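Local coordinates for putative mandelate racemase (Salmonella typhimurium, PDB 2O56), which is of unknown function but binds magnesium and, as a member of the enolase superfamily, may act as a hydro-lyase, at residues V30-D35 with D103-D108; S39-V44 with K110-G115. All coordinates share one frame; numbering follows the deposited sequence.

The two contacts show how one helix can serve two neighbouring strands of a sheet in different ways. Helix 93-114 meets strand 28-34 in contact 1 through apolar side chains, and further along it meets strand 39-44 in contact 2 through a lysine. Their centres lie about 5 Å apart, and polar bonds tie them together: D108 OD2 of contact 1 sits 2.7 Å from the backbone N of F41 in contact 2, and N33 OD1 sits 2.7 Å from S39 OG, both probable hydrogen bonds. Both contacts belong to the N-terminal domain and lie away from the magnesium ion held by E221, E247 and E273.

Contact 1. Residues V30-D35 with D103-D108; sequences VKINTD and DIALWD
I32 and A105 join the antiparallel sheet to the long helix 93-114 in the N-terminal domain of this enolase-superfamily protein. The strand and helix segments run at 45° to one another, with their axes approaching to 7.9 Å, and the small A105 faces the sheet where the two backbones come nearest. A105 CB lies 3.7 Å from I32 CG1 and equally near I32 CD1, so the methyl rests against the ethyl branch of the isoleucine. With I32 CG1 set anti to the carbonyl carbon (chi1 -66°) and the branch continuing extended, I32 CD1 runs past A105 and meets L106 CD2 at 3.8 Å. L106 leaves the helix beside the sheet, and it is the end of its side chain that closes in; its other neighbours include I77 of helix 74-83. The backbone of the strand takes part: V30 O lies 3.8 Å from A105 CB. I102 and I109, one turn before A105 and one turn after it, extend the apolar face of the helix against I32. On the other face of the strand the side chains are polar, and K31 NZ donates a 2.7 Å hydrogen bond to N33 OD1. Such alternation, with V30 and I32 on the helix-facing side and K31 and N33 on the other, is characteristic of a sheet covered by helices on one face, as in the alpha+beta capping domain of enolase-superfamily proteins.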
ATOM      1  N   VAL A  30     -27.167  16.991 -32.372  1.00 29.85           N
ATOM      2  CA  VAL A  30     -26.178  17.041 -33.449  1.00 29.18           C
ATOM      3  C   VAL A  30     -26.744  16.158 -34.547  1.00 33.72           C
ATOM      4  O   VAL A  30     -27.116  15.019 -34.283  1.00 32.76           O
ATOM      5  CB  VAL A  30     -24.832  16.455 -33.003  1.00 32.98           C
ATOM      6  CG1 VAL A  30     -23.838  16.477 -34.141  1.00 24.99           C
ATOM      7  CG2 VAL A  30     -24.275  17.224 -31.818  1.00 34.12           C
ATOM      8  N   LYS A  31     -26.852  16.709 -35.753  1.00 33.32           N
ATOM      9  CA  LYS A  31     -27.360  15.995 -36.909  1.00 32.44           C
ATOM     10  C   LYS A  31     -26.251  15.998 -37.945  1.00 27.77           C
ATOM     11  O   LYS A  31     -25.839  17.050 -38.417  1.00 30.75           O
ATOM     12  CB  LYS A  31     -28.586  16.712 -37.483  1.00 31.26           C
ATOM     13  CG  LYS A  31     -29.252  15.976 -38.647  1.00 29.16           C
ATOM     14  CD  LYS A  31     -30.517  16.720 -39.082  1.00 40.01           C
ATOM     15  CE  LYS A  31     -30.979  16.289 -40.462  1.00 45.43           C
ATOM     16  NZ  LYS A  31     -30.232  16.999 -41.503  1.00 50.72           N
ATOM     17  N   ILE A  32     -25.760  14.815 -38.275  1.00 24.29           N
ATOM     18  CA  ILE A  32     -24.576  14.692 -39.077  1.00 22.85           C
ATOM     19  C   ILE A  32     -25.055  14.239 -40.455  1.00 32.84           C
ATOM     20  O   ILE A  32     -25.856  13.288 -40.566  1.00 30.11           O
ATOM     21  CB  ILE A  32     -23.620  13.653 -38.483  1.00 28.62           C
ATOM     22  CG1 ILE A  32     -23.091  14.141 -37.132  1.00 30.31           C
ATOM     23  CG2 ILE A  32     -22.446  13.409 -39.417  1.00 29.89           C
ATOM     24  CD1 ILE A  32     -21.921  13.336 -36.609  1.00 29.15           C
ATOM     25  N   ASN A  33     -24.594  14.925 -41.500  1.00 31.44           N
ATOM     26  CA  ASN A  33     -25.148  14.708 -42.843  1.00 27.49           C
ATOM     27  C   ASN A  33     -24.094  14.163 -43.769  1.00 29.56           C
ATOM     28  O   ASN A  33     -22.940  14.582 -43.710  1.00 26.20           O
ATOM     29  CB  ASN A  33     -25.743  16.016 -43.403  1.00 26.19           C
ATOM     30  CG  ASN A  33     -26.790  16.612 -42.486  1.00 33.42           C
ATOM     31  OD1 ASN A  33     -27.777  15.960 -42.166  1.00 34.43           O
ATOM     32  ND2 ASN A  33     -26.566  17.844 -42.038  1.00 35.57           N
ATOM     33  N   THR A  34     -24.475  13.215 -44.619  1.00 30.66           N
ATOM     34  CA  THR A  34     -23.498  12.534 -45.458  1.00 32.56           C
ATOM     35  C   THR A  34     -23.762  12.756 -46.940  1.00 36.66           C
ATOM     36  O   THR A  34     -24.863  13.135 -47.330  1.00 32.00           O
ATOM     37  CB  THR A  34     -23.438  11.016 -45.179  1.00 38.82           C
ATOM     38  OG1 THR A  34     -24.703  10.426 -45.466  1.00 33.48           O
ATOM     39  CG2 THR A  34     -23.067  10.726 -43.717  1.00 32.10           C
ATOM     40  N   ASP A  35     -22.758  12.493 -47.766  1.00 35.15           N
ATOM     41  CA  ASP A  35     -22.932  12.573 -49.215  1.00 39.15           C
ATOM     42  C   ASP A  35     -23.946  11.567 -49.789  1.00 45.73           C
ATOM     43  O   ASP A  35     -24.384  11.703 -50.926  1.00 44.10           O
ATOM     44  CB  ASP A  35     -21.588  12.477 -49.937  1.00 39.58           C
ATOM     45  CG  ASP A  35     -20.828  11.196 -49.629  1.00 48.63           C
ATOM     46  OD1 ASP A  35     -21.319  10.346 -48.860  1.00 43.15           O
ATOM     47  OD2 ASP A  35     -19.714  11.044 -50.174  1.00 50.78           O
ATOM     48  N   ASP A 103     -20.757  11.358 -31.501  1.00 27.57           N
ATOM     49  CA  ASP A 103     -20.535   9.927 -31.536  1.00 26.52           C
ATOM     50  C   ASP A 103     -21.823   9.157 -31.749  1.00 25.17           C
ATOM     51  O   ASP A 103     -21.846   8.218 -32.544  1.00 23.46           O
ATOM     52  CB  ASP A 103     -19.879   9.448 -30.236  1.00 29.15           C
ATOM     53  CG  ASP A 103     -19.527   7.976 -30.280  1.00 30.66           C
ATOM     54  OD1 ASP A 103     -18.523   7.615 -30.936  1.00 21.47           O
ATOM     55  OD2 ASP A 103     -20.279   7.180 -29.679  1.00 26.34           O
ATOM     56  N   ILE A 104     -22.875   9.538 -31.014  1.00 23.41           N
ATOM     57  CA  ILE A 104     -24.181   8.904 -31.138  1.00 23.89           C
ATOM     58  C   ILE A 104     -24.694   9.015 -32.585  1.00 23.25           C
ATOM     59  O   ILE A 104     -25.174   8.038 -33.160  1.00 25.15           O
ATOM     60  CB  ILE A 104     -25.234   9.526 -30.163  1.00 26.41           C
ATOM     61  CG1 ILE A 104     -24.905   9.209 -28.700  1.00 24.64           C
ATOM     62  CG2 ILE A 104     -26.647   9.010 -30.498  1.00 26.59           C
ATOM     63  CD1 ILE A 104     -25.561  10.143 -27.724  1.00 24.07           C
ATOM     64  N   ALA A 105     -24.540  10.194 -33.177  1.00 29.21           N
ATOM     65  CA  ALA A 105     -24.990  10.441 -34.553  1.00 29.68           C
ATOM     66  C   ALA A 105     -24.212   9.607 -35.575  1.00 32.18           C
ATOM     67  O   ALA A 105     -24.747   9.213 -36.608  1.00 26.79           O
ATOM     68  CB  ALA A 105     -24.914  11.932 -34.864  1.00 23.71           C
ATOM     69  N   LEU A 106     -22.968   9.279 -35.250  1.00 25.90           N
ATOM     70  CA  LEU A 106     -22.188   8.352 -36.058  1.00 24.52           C
ATOM     71  C   LEU A 106     -22.731   6.912 -36.045  1.00 32.04           C
ATOM     72  O   LEU A 106     -22.749   6.233 -37.078  1.00 26.28           O
ATOM     73  CB  LEU A 106     -20.711   8.388 -35.641  1.00 24.74           C
ATOM     74  CG  LEU A 106     -19.949   9.706 -35.835  1.00 31.37           C
ATOM     75  CD1 LEU A 106     -18.515   9.556 -35.354  1.00 27.16           C
ATOM     76  CD2 LEU A 106     -19.954  10.171 -37.280  1.00 26.36           C
ATOM     77  N   TRP A 107     -23.173   6.447 -34.882  1.00 25.81           N
ATOM     78  CA  TRP A 107     -23.799   5.127 -34.765  1.00 27.19           C
ATOM     79  C   TRP A 107     -25.199   5.080 -35.394  1.00 25.09           C
ATOM     80  O   TRP A 107     -25.654   4.010 -35.822  1.00 31.97           O
ATOM     81  CB  TRP A 107     -23.901   4.689 -33.292  1.00 25.71           C
ATOM     82  CG  TRP A 107     -22.584   4.213 -32.721  1.00 28.68           C
ATOM     83  CD1 TRP A 107     -21.581   4.989 -32.194  1.00 30.68           C
ATOM     84  CD2 TRP A 107     -22.119   2.859 -32.650  1.00 27.53           C
ATOM     85  NE1 TRP A 107     -20.525   4.198 -31.798  1.00 25.28           N
ATOM     86  CE2 TRP A 107     -20.828   2.889 -32.063  1.00 30.53           C
ATOM     87  CE3 TRP A 107     -22.656   1.625 -33.040  1.00 37.08           C
ATOM     88  CZ2 TRP A 107     -20.079   1.733 -31.841  1.00 22.95           C
ATOM     89  CZ3 TRP A 107     -21.906   0.468 -32.816  1.00 30.90           C
ATOM     90  CH2 TRP A 107     -20.629   0.536 -32.220  1.00 28.46           C
ATOM     91  N   ASP A 108     -25.897   6.211 -35.401  1.00 24.42           N
ATOM     92  CA  ASP A 108     -27.201   6.293 -36.066  1.00 24.90           C
ATOM     93  C   ASP A 108     -26.993   6.083 -37.578  1.00 31.07           C
ATOM     94  O   ASP A 108     -27.656   5.254 -38.202  1.00 30.73           O
ATOM     95  CB  ASP A 108     -27.837   7.648 -35.787  1.00 23.47           C
ATOM     96  CG  ASP A 108     -29.314   7.699 -36.164  1.00 27.31           C
ATOM     97  OD1 ASP A 108     -30.012   6.652 -36.106  1.00 27.06           O
ATOM     98  OD2 ASP A 108     -29.780   8.800 -36.509  1.00 27.19           O
TER

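Contact 2. Residues S39-V44 with K110-G115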
ATOM      1  N   SER A  39     -28.539  10.719 -42.673  1.00 31.39           N
ATOM      2  CA  SER A  39     -28.331  11.630 -41.535  1.00 31.62           C
ATOM      3  C   SER A  39     -28.419  10.909 -40.184  1.00 32.07           C
ATOM      4  O   SER A  39     -29.368  10.170 -39.928  1.00 31.92           O
ATOM      5  CB  SER A  39     -29.329  12.805 -41.543  1.00 35.63           C
ATOM      6  OG  SER A  39     -29.105  13.691 -42.629  1.00 41.06           O
ATOM      7  N   GLY A  40     -27.428  11.152 -39.326  1.00 33.96           N
ATOM      8  CA  GLY A  40     -27.419  10.609 -37.967  1.00 28.85           C
ATOM      9  C   GLY A  40     -27.840  11.630 -36.934  1.00 25.84           C
ATOM     10  O   GLY A  40     -27.514  12.808 -37.051  1.00 31.48           O
ATOM     11  N   PHE A  41     -28.551  11.180 -35.906  1.00 24.97           N
ATOM     12  CA  PHE A  41     -28.982  12.081 -34.834  1.00 28.25           C
ATOM     13  C   PHE A  41     -28.353  11.700 -33.468  1.00 32.58           C
ATOM     14  O   PHE A  41     -28.364  10.537 -33.058  1.00 26.87           O
ATOM     15  CB  PHE A  41     -30.512  12.080 -34.706  1.00 31.80           C
ATOM     16  CG  PHE A  41     -31.246  12.771 -35.841  1.00 37.06           C
ATOM     17  CD1 PHE A  41     -31.822  14.025 -35.648  1.00 41.78           C
ATOM     18  CD2 PHE A  41     -31.394  12.153 -37.086  1.00 31.36           C
ATOM     19  CE1 PHE A  41     -32.518  14.661 -36.683  1.00 32.91           C
ATOM     20  CE2 PHE A  41     -32.084  12.776 -38.122  1.00 26.42           C
ATOM     21  CZ  PHE A  41     -32.656  14.021 -37.916  1.00 33.42           C
ATOM     22  N   GLY A  42     -27.817  12.704 -32.779  1.00 29.01           N
ATOM     23  CA  GLY A  42     -27.249  12.534 -31.445  1.00 25.81           C
ATOM     24  C   GLY A  42     -27.708  13.652 -30.536  1.00 29.60           C
ATOM     25  O   GLY A  42     -28.269  14.647 -30.989  1.00 33.24           O
ATOM     26  N   GLU A  43     -27.487  13.485 -29.242  1.00 25.87           N
ATOM     27  CA  GLU A  43     -27.888  14.478 -28.287  1.00 27.91           C
ATOM     28  C   GLU A  43     -26.703  14.861 -27.384  1.00 30.24           C
ATOM     29  O   GLU A  43     -25.905  14.006 -27.004  1.00 24.72           O
ATOM     30  CB  GLU A  43     -29.065  13.942 -27.472  1.00 30.08           C
ATOM     31  CG  GLU A  43     -29.583  14.929 -26.492  1.00 26.00           C
ATOM     32  CD  GLU A  43     -30.931  14.583 -25.981  1.00 32.85           C
ATOM     33  OE1 GLU A  43     -31.599  13.759 -26.631  1.00 34.23           O
ATOM     34  OE2 GLU A  43     -31.316  15.129 -24.922  1.00 37.20           O
ATOM     35  N   VAL A  44     -26.577  16.153 -27.091  1.00 24.17           N
ATOM     36  CA  VAL A  44     -25.528  16.670 -26.205  1.00 24.45           C
ATOM     37  C   VAL A  44     -26.172  16.815 -24.835  1.00 29.62           C
ATOM     38  O   VAL A  44     -27.065  17.645 -24.663  1.00 30.91           O
ATOM     39  CB  VAL A  44     -25.039  18.066 -26.669  1.00 27.01           C
ATOM     40  CG1 VAL A  44     -24.037  18.670 -25.676  1.00 25.35           C
ATOM     41  CG2 VAL A  44     -24.449  17.998 -28.087  1.00 24.24           C
ATOM     42  N   LYS A 110     -24.452   4.544 -38.959  1.00 26.48           N
ATOM     43  CA  LYS A 110     -23.919   3.204 -39.188  1.00 25.44           C
ATOM     44  C   LYS A 110     -25.072   2.210 -39.228  1.00 25.77           C
ATOM     45  O   LYS A 110     -25.111   1.339 -40.084  1.00 29.96           O
ATOM     46  CB  LYS A 110     -22.927   2.856 -38.063  1.00 24.41           C
ATOM     47  CG  LYS A 110     -22.117   1.606 -38.266  1.00 32.15           C
ATOM     48  CD  LYS A 110     -21.576   1.052 -36.934  1.00 34.89           C
ATOM     49  CE  LYS A 110     -20.619   2.028 -36.274  1.00 30.94           C
ATOM     50  NZ  LYS A 110     -19.523   2.369 -37.248  1.00 37.75           N
ATOM     51  N   GLY A 111     -26.022   2.365 -38.305  1.00 20.22           N
ATOM     52  CA  GLY A 111     -27.239   1.551 -38.303  1.00 29.55           C
ATOM     53  C   GLY A 111     -28.100   1.717 -39.542  1.00 31.19           C
ATOM     54  O   GLY A 111     -28.555   0.721 -40.130  1.00 30.42           O
ATOM     55  N   LYS A 112     -28.317   2.969 -39.942  1.00 28.52           N
ATOM     56  CA  LYS A 112     -29.145   3.272 -41.105  1.00 31.72           C
ATOM     57  C   LYS A 112     -28.540   2.726 -42.396  1.00 30.59           C
ATOM     58  O   LYS A 112     -29.265   2.193 -43.248  1.00 31.65           O
ATOM     59  CB  LYS A 112     -29.377   4.774 -41.215  1.00 28.53           C
ATOM     60  CG  LYS A 112     -30.198   5.307 -40.080  1.00 26.12           C
ATOM     61  CD  LYS A 112     -30.299   6.797 -40.122  1.00 29.20           C
ATOM     62  CE  LYS A 112     -31.559   7.250 -39.409  1.00 29.17           C
ATOM     63  NZ  LYS A 112     -31.441   8.672 -38.937  1.00 35.21           N
ATOM     64  N   ALA A 113     -27.220   2.863 -42.521  1.00 27.83           N
ATOM     65  CA  ALA A 113     -26.444   2.286 -43.612  1.00 27.55           C
ATOM     66  C   ALA A 113     -26.556   0.764 -43.739  1.00 37.35           C
ATOM     67  O   ALA A 113     -26.509   0.234 -44.843  1.00 32.51           O
ATOM     68  CB  ALA A 113     -24.984   2.691 -43.489  1.00 27.71           C
ATOM     69  N   TRP A 114     -26.687   0.057 -42.617  1.00 29.91           N
ATOM     70  CA  TRP A 114     -26.750  -1.398 -42.671  1.00 25.57           C
ATOM     71  C   TRP A 114     -28.174  -1.908 -42.475  1.00 24.91           C
ATOM     72  O   TRP A 114     -28.445  -3.082 -42.673  1.00 32.03           O
ATOM     73  CB  TRP A 114     -25.826  -2.053 -41.625  1.00 30.06           C
ATOM     74  CG  TRP A 114     -24.382  -1.668 -41.701  1.00 30.93           C
ATOM     75  CD1 TRP A 114     -23.724  -1.117 -42.768  1.00 33.91           C
ATOM     76  CD2 TRP A 114     -23.404  -1.831 -40.663  1.00 31.70           C
ATOM     77  NE1 TRP A 114     -22.400  -0.910 -42.447  1.00 34.73           N
ATOM     78  CE2 TRP A 114     -22.179  -1.339 -41.160  1.00 37.44           C
ATOM     79  CE3 TRP A 114     -23.448  -2.332 -39.355  1.00 31.17           C
ATOM     80  CZ2 TRP A 114     -21.008  -1.336 -40.391  1.00 33.09           C
ATOM     81  CZ3 TRP A 114     -22.278  -2.321 -38.586  1.00 29.84           C
ATOM     82  CH2 TRP A 114     -21.081  -1.835 -39.109  1.00 27.94           C
ATOM     83  N   GLY A 115     -29.071  -1.025 -42.061  1.00 27.48           N
ATOM     84  CA  GLY A 115     -30.473  -1.373 -41.890  1.00 31.29           C
ATOM     85  C   GLY A 115     -30.715  -2.114 -40.588  1.00 34.63           C
ATOM     86  O   GLY A 115     -31.562  -2.982 -40.536  1.00 30.34           O
TER
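K112 makes a polar bridge to the carbonyl of S39 and passes the ring edge of F41, linking the C-terminal part of helix 93-114 to strand 39-44, an outermost strand of the antiparallel sheet in the alpha+beta N-terminal domain. The contact is small, and a single side chain carries it from the helix. K112 sets out toward the strand with CG anti to the carbonyl carbon (chi1 -66°) and stays extended from there on, spanning the gap between helix and sheet with its full length. At the end, K112 NZ donates a hydrogen bond of 2.7 Å to S39 O, meeting the carbonyl almost head-on at a C=O...N angle of 171°. The chain passes alongside the oxygen before NZ reaches it, with K112 CD 3.5 Å from S39 O.

The strand can offer this oxygen because its other edge is the one engaged in the sheet: G40 and G42 pair through their backbones with I32 and V30, whereas S39 O is turned to the helix. The ammonium group has two further partners, forming salt bridges with D108 OD2, one helical turn back, and with E384 OE2 from a loop. One carbonyl and two carboxylates thus grip NZ, an arrangement likely to favour the charged form of the lysine and to hold its long chain in place. Beyond W114 the helix gives way at G115, whose positive phi suits glycine, and W114 packs on V116 of the second subunit, so this helix end lies close to a subunit interface.

F41 also packs on I329 of helix 328-340. Its ring presents an edge to the lysine rather than a face: K112 NZ lies near the ring plane, 3.9 Å from F41 CD2.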